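Local coordinates for VAO-type flavoprotein oxidase VAO615 (Myceliophthora thermophila, PDB 6F72), which probably acts as an oxidoreductase that carries bicovalently bound FAD and, once reduced, reacts rapidly with molecular oxygen, though no substrate has been identified, at residues 35-38 / 42-45; 56-61 / 67-72; 96-101 / 162-167; 134-139 / 255-260. All blocks are in the same frame, centred on the assembly; numbering follows the deposited sequence.

Contact 1 of 4, residues 35-38 / 42-45; sequences AAWP and DWAK
Trp43 lays its indole back over Pro38 and reaches on to Trp37. With CG beside its own backbone N and anti to the carbonyl carbon (chi1 -67°), the ring swings from the first turn of helix 40-49 toward the preceding loop. Beyond CB and CG, CD1 already lies near Pro38 O. NE1 comes next, with its ring edge toward that oxygen: Trp43 NE1 is 2.9 Å from Pro38 O. Trp43 NE1 also lies 3.4 Å from Pro38 CB, which sits over one ring face, offset toward the rim. CE2 continues along the proline, and CZ2 then meets two partners, Trp43 CZ2 being 3.7 Å from Pro38 CG and 3.5 Å from Trp37 CZ2. Here Trp43 CZ2 stands over the rim of one Trp37 face, which Pro38 CD also touches. The two five-membered rings are oblique, their planes at 42°, and the two indole N-H groups, both donors, do not bond to each other. One residue earlier, Asp42 CB packs against Pro38 CB at 3.7 Å, while Asp42 OD1 makes a long salt bridge to Lys45 NZ (3.8 Å). Trp43 is also stacked on Tyr126. Ser39 OG bonds Asp42 N, consistent with Ser39 as N-cap, and the Pro38-Trp43 pair then resembles the N'-N4 contact of a hydrophobic staple at the start of helix 40-49.

Contact 2 of 4, residues 56-61 / 67-72; sequences ATVPQA and SPFGQY
An apolar CH-pi contact between Val58 and Phe69 draws together two arms of the long loop that joins strand 54-56 to helix 74-81. Val58 CG1 sits squarely over the phenyl ring, 3.9 Å from the centroid of Phe69 and 11° off the ring normal. It gets there because CG1 is anti to the Val58 backbone N (chi1 180°), while the other methyl reaches the rim, Val58 CG2 lying 3.8 Å from Phe69 CE1. On the opposite face of the ring stands Pro68 CG, from the residue just before, so the phenyl is sandwiched between a proline and a valine. Its far end is met obliquely by Pro59, with Pro59 CD 3.9 Å from Phe69 CE2, and by the carbonyl of Thr57, with Thr57 O 3.8 Å from Phe69 CZ. An alanine in place of Phe69 would probably open a gap between Val58 and Pro68 and take from Pro59 CD its contact with the ring. Gln71, extended beyond CG, flanks the valine: Gln71 OE1 is 3.5 Å from Val58 CG1 and hydrogen-bonded to Ser62 OG, on the residue after 56-61; no hydrogen bond runs directly between 56-61 and 67-72. Outside the two segments, Phe69 touches Cys118 and Pro59 touches Cys108, the two halves of one disulfide. Thr57 OG1 bonds Pro124 O just ahead of strand 126-129, whereas Gln60 and Ala61 rest on Leu80 of helix 74-81.

Contact 3 of 4, residues 96-101 / 162-167; sequences GDVLSQ and KSTGKG. With FAD (flavin-adenine dinucleotide), chain E.
Val98 turns CG1 to the side of its backbone N, anti to the carbonyl carbon (chi1 -70°), which points this methyl at Ser163 and Thr164. Ser163 places OG between its own backbone N and carbonyl carbon (chi1 62°), and from there the hydroxyl reaches the cofactor. Val98 CG1 packs 3.6 Å from Thr164 CG2, and Val98 CG2 touches the same methyl at 3.9 Å, so the threonine methyl is gripped by both valine branches. Val98 CG1 also lies 3.8 Å from Ser163 OG. That hydroxyl donates a hydrogen bond to the pyrophosphate, Ser163 OG to FAD O1A at 2.7 Å. One residue earlier, the ribose hydroxyl FAD O3B makes a weak bond to Lys162 O at 3.5 Å. A glycine in place of Val98 would probably leave the Thr164 methyl without the two valine methyls that grip it and Ser163 less firmly backed. Leu99 touches His157, one of the two residues covalently bound to the flavin, while Val98 and Ser163 both touch Lys153 of strand 150-153. Hydrophobic contact on one side and a phosphate bond on the other suggest that Val98, in the second shell of the FAD site, helps position Ser163.

Contact 4 of 4, residues 134-139 / 255-260; sequences ADVQAA and EVVTAD
Helix 133-146 packs on the antiparallel sheet of the FAD-binding PCMH-type domain, and Val136 and Val257 meet where the helix lies against strand 251-257. The two valine side chains run antiparallel, side by side. Val136 CG1, anti to the backbone N (chi1 180°), approaches the base of its partner's branch, lying 3.9 Å from Val257 CB and 4.0 Å from Val257 CG1. One residue on, Gln137 lies roughly perpendicular to Val257 and offers its aliphatic part, with Gln137 CG 4.0 Å from Val257 CG1. This single methyl of Val257 is thus shared by two helix residues. The amide end of Gln137 serves another purpose: its NE2 is hydrogen-bonded to Gly261 O in the turn after the strand. Val136 also touches Leu171 of strand 169-172 and Val288 of strand 288-298, which places the helix between the mixed sheet and the antiparallel one. In the turn itself, Ala259 O takes a hydrogen bond from Gln144 NE2 farther along the helix. Between the two segments only carbon meets carbon; polar ties at the border include the amides of Gln137 and Gln144, bonded to carbonyls of the turn.

Of the four contacts only contact 3 touches the cofactor. Contact 2 is coupled to it through a probable hydrogen bond from Gln60 N to Asp97 OD1 of 2.8 Å, the centres of contacts 2 and 3 being about 15 Å apart. Contact 1 reaches contact 3 by packing, with Trp37 CZ3 3.3 Å from Gly167 O, although the centres of these two contacts are about 22 Å apart. Loop 162-167 thus runs from the loop ahead of helix 40-49, at Trp37, to the pyrophosphate at Ser163. Contact 4 stays separate, its nearest atoms about 11 Å from contact 3, yet the side chain of Val136 lies about 8 Å from the FAD. Along the chain, the segments of contacts 3 and 4 alternate.

Contact 1 of 4, residues 35-38 / 42-45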
# COMPACT_ATOMS: atom_id res chain seq x y z
N ALA A 35 -30.93 0.72 -18.65
CA ALA A 35 -31.29 0.59 -20.06
C ALA A 35 -30.04 0.75 -20.96
O ALA A 35 -29.91 0.05 -21.96
CB ALA A 35 -32.36 1.59 -20.44
N ALA A 36 -29.12 1.63 -20.55
CA ALA A 36 -27.90 1.92 -21.31
C ALA A 36 -26.68 1.04 -20.98
O ALA A 36 -25.62 1.23 -21.59
CB ALA A 36 -27.55 3.40 -21.20
N TRP A 37 -26.82 0.09 -20.04
CA TRP A 37 -25.78 -0.93 -19.79
C TRP A 37 -25.50 -1.69 -21.10
O TRP A 37 -26.45 -2.03 -21.81
CB TRP A 37 -26.21 -1.91 -18.70
CG TRP A 37 -25.17 -2.94 -18.32
CD1 TRP A 37 -25.18 -4.27 -18.63
CD2 TRP A 37 -23.99 -2.72 -17.54
NE1 TRP A 37 -24.07 -4.89 -18.10
CE2 TRP A 37 -23.32 -3.97 -17.43
CE3 TRP A 37 -23.41 -1.59 -16.94
CZ2 TRP A 37 -22.11 -4.12 -16.73
CZ3 TRP A 37 -22.21 -1.74 -16.23
CH2 TRP A 37 -21.57 -3.00 -16.14
N PRO A 38 -24.21 -1.94 -21.43
CA PRO A 38 -23.92 -2.59 -22.71
C PRO A 38 -24.52 -3.99 -22.79
O PRO A 38 -24.44 -4.75 -21.82
CB PRO A 38 -22.38 -2.65 -22.73
CG PRO A 38 -21.94 -1.57 -21.81
CD PRO A 38 -22.97 -1.55 -20.72
N ASP A 42 -22.44 -6.40 -27.04
CA ASP A 42 -21.43 -5.36 -26.82
C ASP A 42 -20.24 -5.94 -26.07
O ASP A 42 -19.09 -5.76 -26.48
CB ASP A 42 -22.01 -4.17 -26.06
CG ASP A 42 -22.94 -3.31 -26.90
OD1 ASP A 42 -22.70 -3.16 -28.12
OD2 ASP A 42 -23.90 -2.76 -26.32
N TRP A 43 -20.52 -6.65 -24.97
CA TRP A 43 -19.48 -7.29 -24.17
C TRP A 43 -18.68 -8.34 -24.98
O TRP A 43 -17.44 -8.33 -24.94
CB TRP A 43 -20.05 -7.85 -22.85
CG TRP A 43 -20.52 -6.74 -21.90
CD1 TRP A 43 -21.81 -6.43 -21.56
CD2 TRP A 43 -19.68 -5.81 -21.19
NE1 TRP A 43 -21.84 -5.37 -20.69
CE2 TRP A 43 -20.55 -4.96 -20.44
CE3 TRP A 43 -18.30 -5.61 -21.10
CZ2 TRP A 43 -20.07 -3.94 -19.62
CZ3 TRP A 43 -17.82 -4.57 -20.27
CH2 TRP A 43 -18.71 -3.75 -19.55
N ALA A 44 -19.38 -9.19 -25.74
CA ALA A 44 -18.74 -10.17 -26.63
C ALA A 44 -17.80 -9.50 -27.66
O ALA A 44 -16.70 -9.99 -27.90
CB ALA A 44 -19.78 -11.03 -27.34
N LYS A 45 -18.25 -8.39 -28.24
CA LYS A 45 -17.49 -7.61 -29.21
C LYS A 45 -16.19 -7.04 -28.59
O LYS A 45 -15.13 -7.06 -29.23
CB LYS A 45 -18.40 -6.51 -29.80
CG LYS A 45 -17.75 -5.40 -30.62
CD LYS A 45 -18.47 -4.07 -30.38
CE LYS A 45 -17.92 -3.34 -29.16
NZ LYS A 45 -18.93 -2.54 -28.40

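Contact 2 of 4, residues 56-61 / 67-72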
# COMPACT_ATOMS: atom_id res chain seq x y z
N ALA A 56 -16.16 -12.18 -16.84
CA ALA A 56 -17.31 -11.81 -16.01
C ALA A 56 -16.92 -12.12 -14.57
O ALA A 56 -16.49 -13.23 -14.26
CB ALA A 56 -18.57 -12.59 -16.40
N THR A 57 -17.03 -11.12 -13.69
CA THR A 57 -16.63 -11.31 -12.30
C THR A 57 -17.49 -12.39 -11.63
O THR A 57 -18.72 -12.38 -11.69
CB THR A 57 -16.70 -10.00 -11.49
OG1 THR A 57 -15.95 -8.99 -12.16
CG2 THR A 57 -16.17 -10.20 -10.08
N VAL A 58 -16.80 -13.36 -11.04
CA VAL A 58 -17.39 -14.34 -10.16
C VAL A 58 -16.53 -14.27 -8.91
O VAL A 58 -15.37 -14.71 -8.96
CB VAL A 58 -17.36 -15.77 -10.76
CG1 VAL A 58 -17.99 -16.76 -9.78
CG2 VAL A 58 -18.06 -15.80 -12.10
N PRO A 59 -17.07 -13.70 -7.81
CA PRO A 59 -16.31 -13.56 -6.56
C PRO A 59 -15.80 -14.91 -6.07
O PRO A 59 -16.46 -15.91 -6.26
CB PRO A 59 -17.33 -12.95 -5.59
CG PRO A 59 -18.17 -12.10 -6.47
CD PRO A 59 -18.31 -12.90 -7.76
N GLN A 60 -14.61 -14.92 -5.49
CA GLN A 60 -13.95 -16.15 -5.03
C GLN A 60 -14.79 -16.99 -4.03
O GLN A 60 -14.70 -18.22 -4.02
CB GLN A 60 -12.59 -15.81 -4.44
CG GLN A 60 -11.60 -16.96 -4.40
CD GLN A 60 -10.24 -16.55 -3.87
OE1 GLN A 60 -10.12 -15.79 -2.92
NE2 GLN A 60 -9.19 -17.07 -4.50
N ALA A 61 -15.63 -16.34 -3.22
CA ALA A 61 -16.49 -17.03 -2.25
C ALA A 61 -17.86 -17.47 -2.79
O ALA A 61 -18.75 -17.84 -2.03
CB ALA A 61 -16.64 -16.21 -0.97
N SER A 67 -26.61 -19.36 -5.25
CA SER A 67 -27.03 -18.56 -6.41
C SER A 67 -26.18 -17.27 -6.49
O SER A 67 -25.68 -16.82 -5.45
CB SER A 67 -28.53 -18.25 -6.32
OG SER A 67 -28.81 -17.31 -5.29
N PRO A 68 -26.00 -16.66 -7.68
CA PRO A 68 -26.59 -17.14 -8.93
C PRO A 68 -25.62 -17.97 -9.78
O PRO A 68 -25.93 -18.28 -10.93
CB PRO A 68 -26.97 -15.83 -9.63
CG PRO A 68 -25.92 -14.84 -9.15
CD PRO A 68 -25.29 -15.39 -7.90
N PHE A 69 -24.48 -18.35 -9.21
CA PHE A 69 -23.42 -19.02 -9.96
C PHE A 69 -23.50 -20.55 -9.91
O PHE A 69 -22.82 -21.23 -10.69
CB PHE A 69 -22.02 -18.51 -9.56
CG PHE A 69 -21.86 -17.01 -9.68
CD1 PHE A 69 -21.79 -16.39 -10.93
CD2 PHE A 69 -21.78 -16.22 -8.54
CE1 PHE A 69 -21.65 -15.01 -11.04
CE2 PHE A 69 -21.63 -14.83 -8.64
CZ PHE A 69 -21.57 -14.23 -9.89
N GLY A 70 -24.34 -21.07 -9.01
CA GLY A 70 -24.59 -22.51 -8.87
C GLY A 70 -23.31 -23.32 -8.74
O GLY A 70 -23.14 -24.35 -9.41
N GLN A 71 -22.42 -22.85 -7.87
CA GLN A 71 -21.08 -23.41 -7.73
C GLN A 71 -20.76 -23.88 -6.31
O GLN A 71 -19.58 -24.15 -6.02
CB GLN A 71 -20.04 -22.37 -8.14
CG GLN A 71 -19.80 -22.24 -9.63
CD GLN A 71 -18.72 -21.22 -9.95
OE1 GLN A 71 -18.62 -20.16 -9.30
NE2 GLN A 71 -17.91 -21.52 -10.95
N TYR A 72 -21.78 -23.99 -5.46
CA TYR A 72 -21.60 -24.32 -4.04
C TYR A 72 -20.77 -25.58 -3.80
O TYR A 72 -21.02 -26.63 -4.40
CB TYR A 72 -22.95 -24.43 -3.33
CG TYR A 72 -22.81 -24.71 -1.84
CD1 TYR A 72 -22.57 -23.67 -0.93
CD2 TYR A 72 -22.90 -26.02 -1.35
CE1 TYR A 72 -22.44 -23.93 0.43
CE2 TYR A 72 -22.76 -26.28 0.01
CZ TYR A 72 -22.54 -25.24 0.89
OH TYR A 72 -22.41 -25.51 2.22

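Contact 3 of 4, residues 96-101 / 162-167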
# COMPACT_ATOMS: atom_id res chain seq x y z
N GLY A 96 -11.55 -10.40 -9.88
CA GLY A 96 -12.33 -9.25 -9.44
C GLY A 96 -12.38 -9.04 -7.94
O GLY A 96 -13.09 -8.14 -7.49
N ASP A 97 -11.64 -9.84 -7.17
CA ASP A 97 -11.68 -9.74 -5.70
C ASP A 97 -10.74 -8.65 -5.23
O ASP A 97 -9.73 -8.39 -5.88
CB ASP A 97 -11.28 -11.05 -5.01
CG ASP A 97 -12.48 -11.91 -4.66
OD1 ASP A 97 -12.90 -12.69 -5.54
OD2 ASP A 97 -12.98 -11.83 -3.50
N VAL A 98 -11.08 -8.03 -4.10
CA VAL A 98 -10.12 -7.21 -3.35
C VAL A 98 -9.87 -7.85 -1.99
O VAL A 98 -10.65 -8.72 -1.56
CB VAL A 98 -10.51 -5.72 -3.28
CG1 VAL A 98 -10.37 -5.07 -4.65
CG2 VAL A 98 -11.92 -5.51 -2.73
N LEU A 99 -8.79 -7.44 -1.31
CA LEU A 99 -8.45 -8.01 -0.01
C LEU A 99 -9.27 -7.45 1.17
O LEU A 99 -9.37 -8.09 2.24
CB LEU A 99 -6.95 -7.89 0.26
CG LEU A 99 -5.86 -8.65 -0.51
CD1 LEU A 99 -4.53 -8.33 0.15
CD2 LEU A 99 -6.06 -10.15 -0.50
N SER A 100 -9.88 -6.28 0.98
CA SER A 100 -10.58 -5.60 2.08
C SER A 100 -11.95 -6.17 2.40
O SER A 100 -12.90 -6.05 1.60
CB SER A 100 -10.67 -4.09 1.83
OG SER A 100 -11.59 -3.49 2.72
N GLN A 101 -12.06 -6.74 3.61
CA GLN A 101 -13.33 -7.28 4.12
C GLN A 101 -14.39 -6.19 4.18
O GLN A 101 -15.58 -6.47 4.01
CB GLN A 101 -13.16 -7.92 5.51
CG GLN A 101 -12.02 -8.92 5.68
CD GLN A 101 -10.71 -8.27 6.10
OE1 GLN A 101 -10.47 -7.10 5.83
NE2 GLN A 101 -9.84 -9.04 6.76
N LYS A 162 -9.77 1.71 -3.50
CA LYS A 162 -9.45 2.42 -4.75
C LYS A 162 -9.29 1.49 -5.98
O LYS A 162 -9.26 1.96 -7.12
CB LYS A 162 -8.25 3.36 -4.55
CG LYS A 162 -8.51 4.45 -3.49
CD LYS A 162 -7.22 5.07 -2.94
CE LYS A 162 -6.36 5.73 -4.02
NZ LYS A 162 -5.02 6.10 -3.47
N SER A 163 -9.22 0.17 -5.74
CA SER A 163 -9.15 -0.81 -6.80
C SER A 163 -10.41 -1.70 -7.00
O SER A 163 -10.33 -2.72 -7.67
CB SER A 163 -7.87 -1.64 -6.65
OG SER A 163 -7.84 -2.36 -5.43
N THR A 164 -11.56 -1.33 -6.39
CA THR A 164 -12.89 -1.82 -6.82
C THR A 164 -13.80 -0.67 -7.25
O THR A 164 -13.46 0.51 -7.09
CB THR A 164 -13.70 -2.64 -5.77
OG1 THR A 164 -13.42 -2.21 -4.42
CG2 THR A 164 -13.58 -4.17 -5.97
N GLY A 165 -14.96 -1.04 -7.79
CA GLY A 165 -16.02 -0.10 -8.14
C GLY A 165 -17.22 -0.85 -8.69
O GLY A 165 -17.09 -1.63 -9.63
N LYS A 166 -18.38 -0.62 -8.07
CA LYS A 166 -19.65 -1.18 -8.51
C LYS A 166 -19.93 -0.79 -9.97
O LYS A 166 -19.73 0.37 -10.35
CB LYS A 166 -20.77 -0.69 -7.58
CG LYS A 166 -22.17 -1.14 -7.97
CD LYS A 166 -23.24 -0.51 -7.09
CE LYS A 166 -23.56 -1.40 -5.90
NZ LYS A 166 -24.83 -1.00 -5.22
N GLY A 167 -20.33 -1.77 -10.77
CA GLY A 167 -20.68 -1.58 -12.19
C GLY A 167 -19.53 -1.25 -13.12
O GLY A 167 -19.76 -0.74 -14.22
PA FAD E . -4.08 -2.23 -5.65
O1A FAD E . -5.24 -2.15 -4.69
O2A FAD E . -4.21 -3.21 -6.78
O5B FAD E . -3.80 -0.76 -6.22
C5B FAD E . -3.82 0.40 -5.38
C4B FAD E . -4.14 1.66 -6.18
O4B FAD E . -3.19 1.81 -7.24
C3B FAD E . -5.51 1.66 -6.84
O3B FAD E . -5.99 3.01 -6.79
C2B FAD E . -5.25 1.26 -8.28
O2B FAD E . -6.21 1.83 -9.17
C1B FAD E . -3.85 1.82 -8.52
N9A FAD E . -3.02 1.02 -9.45
C8A FAD E . -2.39 -0.13 -9.16
N7A FAD E . -1.68 -0.57 -10.23
C5A FAD E . -1.85 0.32 -11.22
C6A FAD E . -1.38 0.45 -12.61
N6A FAD E . -0.57 -0.50 -13.14
N1A FAD E . -1.78 1.53 -13.33
C2A FAD E . -2.60 2.47 -12.80
N3A FAD E . -3.06 2.42 -11.53
C4A FAD E . -2.73 1.38 -10.71
N1 FAD E . 2.76 0.26 2.00
C2 FAD E . 3.99 0.70 2.38
O2 FAD E . 4.37 1.84 2.02
N3 FAD E . 4.81 -0.06 3.14
C4 FAD E . 4.48 -1.28 3.59
O4 FAD E . 5.27 -1.95 4.30
C4X FAD E . 3.16 -1.83 3.20
N5 FAD E . 2.76 -3.06 3.60
C5X FAD E . 1.54 -3.56 3.24
C6 FAD E . 1.15 -4.85 3.66
C7 FAD E . -0.12 -5.34 3.27
C7M FAD E . -0.53 -6.72 3.74
C8 FAD E . -1.03 -4.50 2.41
C8M FAD E . -2.37 -4.98 1.86
C9 FAD E . -0.62 -3.24 2.01
C9A FAD E . 0.63 -2.73 2.39
N10 FAD E . 1.04 -1.45 1.95
C10 FAD E . 2.30 -0.96 2.36
C1' FAD E . 0.13 -0.62 1.16
C2' FAD E . 0.40 -0.45 -0.30
O2' FAD E . 1.51 0.43 -0.45
C3' FAD E . -0.87 0.19 -0.86
O3' FAD E . -2.05 -0.52 -0.43
C4' FAD E . -0.83 0.25 -2.38
O4' FAD E . -1.91 1.07 -2.85
C5' FAD E . -0.85 -1.14 -3.01
O5' FAD E . -0.91 -1.07 -4.42
P FAD E . -1.26 -2.40 -5.27
O1P FAD E . -0.39 -3.52 -4.78
O2P FAD E . -1.26 -1.96 -6.71
O3P FAD E . -2.78 -2.68 -4.81

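Contact 4 of 4, residues 134-139 / 255-260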
# COMPACT_ATOMS: atom_id res chain seq x y z
N ALA A 134 -2.41 -2.81 -25.88
CA ALA A 134 -3.55 -2.92 -26.78
C ALA A 134 -4.85 -3.23 -26.03
O ALA A 134 -5.88 -2.58 -26.28
CB ALA A 134 -3.27 -3.95 -27.87
N ASP A 135 -4.77 -4.17 -25.09
CA ASP A 135 -5.89 -4.53 -24.21
C ASP A 135 -6.46 -3.33 -23.45
O ASP A 135 -7.69 -3.18 -23.36
CB ASP A 135 -5.47 -5.64 -23.24
CG ASP A 135 -5.25 -6.97 -23.93
OD1 ASP A 135 -5.63 -7.09 -25.12
OD2 ASP A 135 -4.71 -7.91 -23.30
N VAL A 136 -5.56 -2.48 -22.95
CA VAL A 136 -5.91 -1.24 -22.22
C VAL A 136 -6.56 -0.24 -23.18
O VAL A 136 -7.64 0.28 -22.89
CB VAL A 136 -4.69 -0.63 -21.51
CG1 VAL A 136 -5.06 0.64 -20.76
CG2 VAL A 136 -4.06 -1.64 -20.56
N GLN A 137 -5.91 0.01 -24.31
CA GLN A 137 -6.45 0.91 -25.34
C GLN A 137 -7.85 0.50 -25.77
O GLN A 137 -8.74 1.35 -25.89
CB GLN A 137 -5.51 0.97 -26.55
CG GLN A 137 -4.21 1.74 -26.30
CD GLN A 137 -3.13 1.48 -27.35
OE1 GLN A 137 -3.15 0.46 -28.05
NE2 GLN A 137 -2.18 2.41 -27.46
N ALA A 138 -8.05 -0.80 -26.00
CA ALA A 138 -9.35 -1.36 -26.35
C ALA A 138 -10.39 -1.13 -25.26
O ALA A 138 -11.49 -0.63 -25.54
CB ALA A 138 -9.23 -2.85 -26.66
N ALA A 139 -10.03 -1.46 -24.02
CA ALA A 139 -10.93 -1.32 -22.87
C ALA A 139 -11.33 0.13 -22.60
O ALA A 139 -12.51 0.41 -22.34
CB ALA A 139 -10.32 -1.94 -21.63
N GLU A 255 6.22 3.43 -17.87
CA GLU A 255 5.58 3.13 -19.14
C GLU A 255 4.08 3.05 -18.88
O GLU A 255 3.65 2.35 -17.98
CB GLU A 255 6.13 1.83 -19.71
CG GLU A 255 5.51 1.42 -21.04
CD GLU A 255 5.71 -0.04 -21.37
OE1 GLU A 255 6.37 -0.76 -20.58
OE2 GLU A 255 5.20 -0.47 -22.43
N VAL A 256 3.32 3.81 -19.67
CA VAL A 256 1.91 4.06 -19.41
C VAL A 256 1.05 4.06 -20.67
O VAL A 256 1.56 4.19 -21.78
CB VAL A 256 1.66 5.42 -18.66
CG1 VAL A 256 2.57 5.59 -17.46
CG2 VAL A 256 1.74 6.62 -19.60
N VAL A 257 -0.26 3.89 -20.45
CA VAL A 257 -1.30 4.27 -21.40
C VAL A 257 -2.14 5.36 -20.73
O VAL A 257 -2.65 5.20 -19.61
CB VAL A 257 -2.20 3.09 -21.81
CG1 VAL A 257 -3.23 3.54 -22.84
CG2 VAL A 257 -1.38 1.94 -22.38
N THR A 258 -2.30 6.47 -21.44
CA THR A 258 -3.09 7.59 -20.97
C THR A 258 -4.55 7.36 -21.32
O THR A 258 -4.87 6.46 -22.12
CB THR A 258 -2.61 8.90 -21.62
OG1 THR A 258 -2.64 8.75 -23.04
CG2 THR A 258 -1.20 9.18 -21.20
N ALA A 259 -5.43 8.17 -20.72
CA ALA A 259 -6.88 8.11 -20.92
C ALA A 259 -7.31 8.09 -22.38
O ALA A 259 -8.22 7.34 -22.74
CB ALA A 259 -7.57 9.25 -20.18
N ASP A 260 -6.65 8.89 -23.21
CA ASP A 260 -6.95 8.92 -24.64
C ASP A 260 -6.28 7.77 -25.43
O ASP A 260 -6.39 7.71 -26.65
CB ASP A 260 -6.60 10.29 -25.24
CG ASP A 260 -5.11 10.56 -25.28
OD1 ASP A 260 -4.33 9.86 -24.59
OD2 ASP A 260 -4.71 11.47 -26.02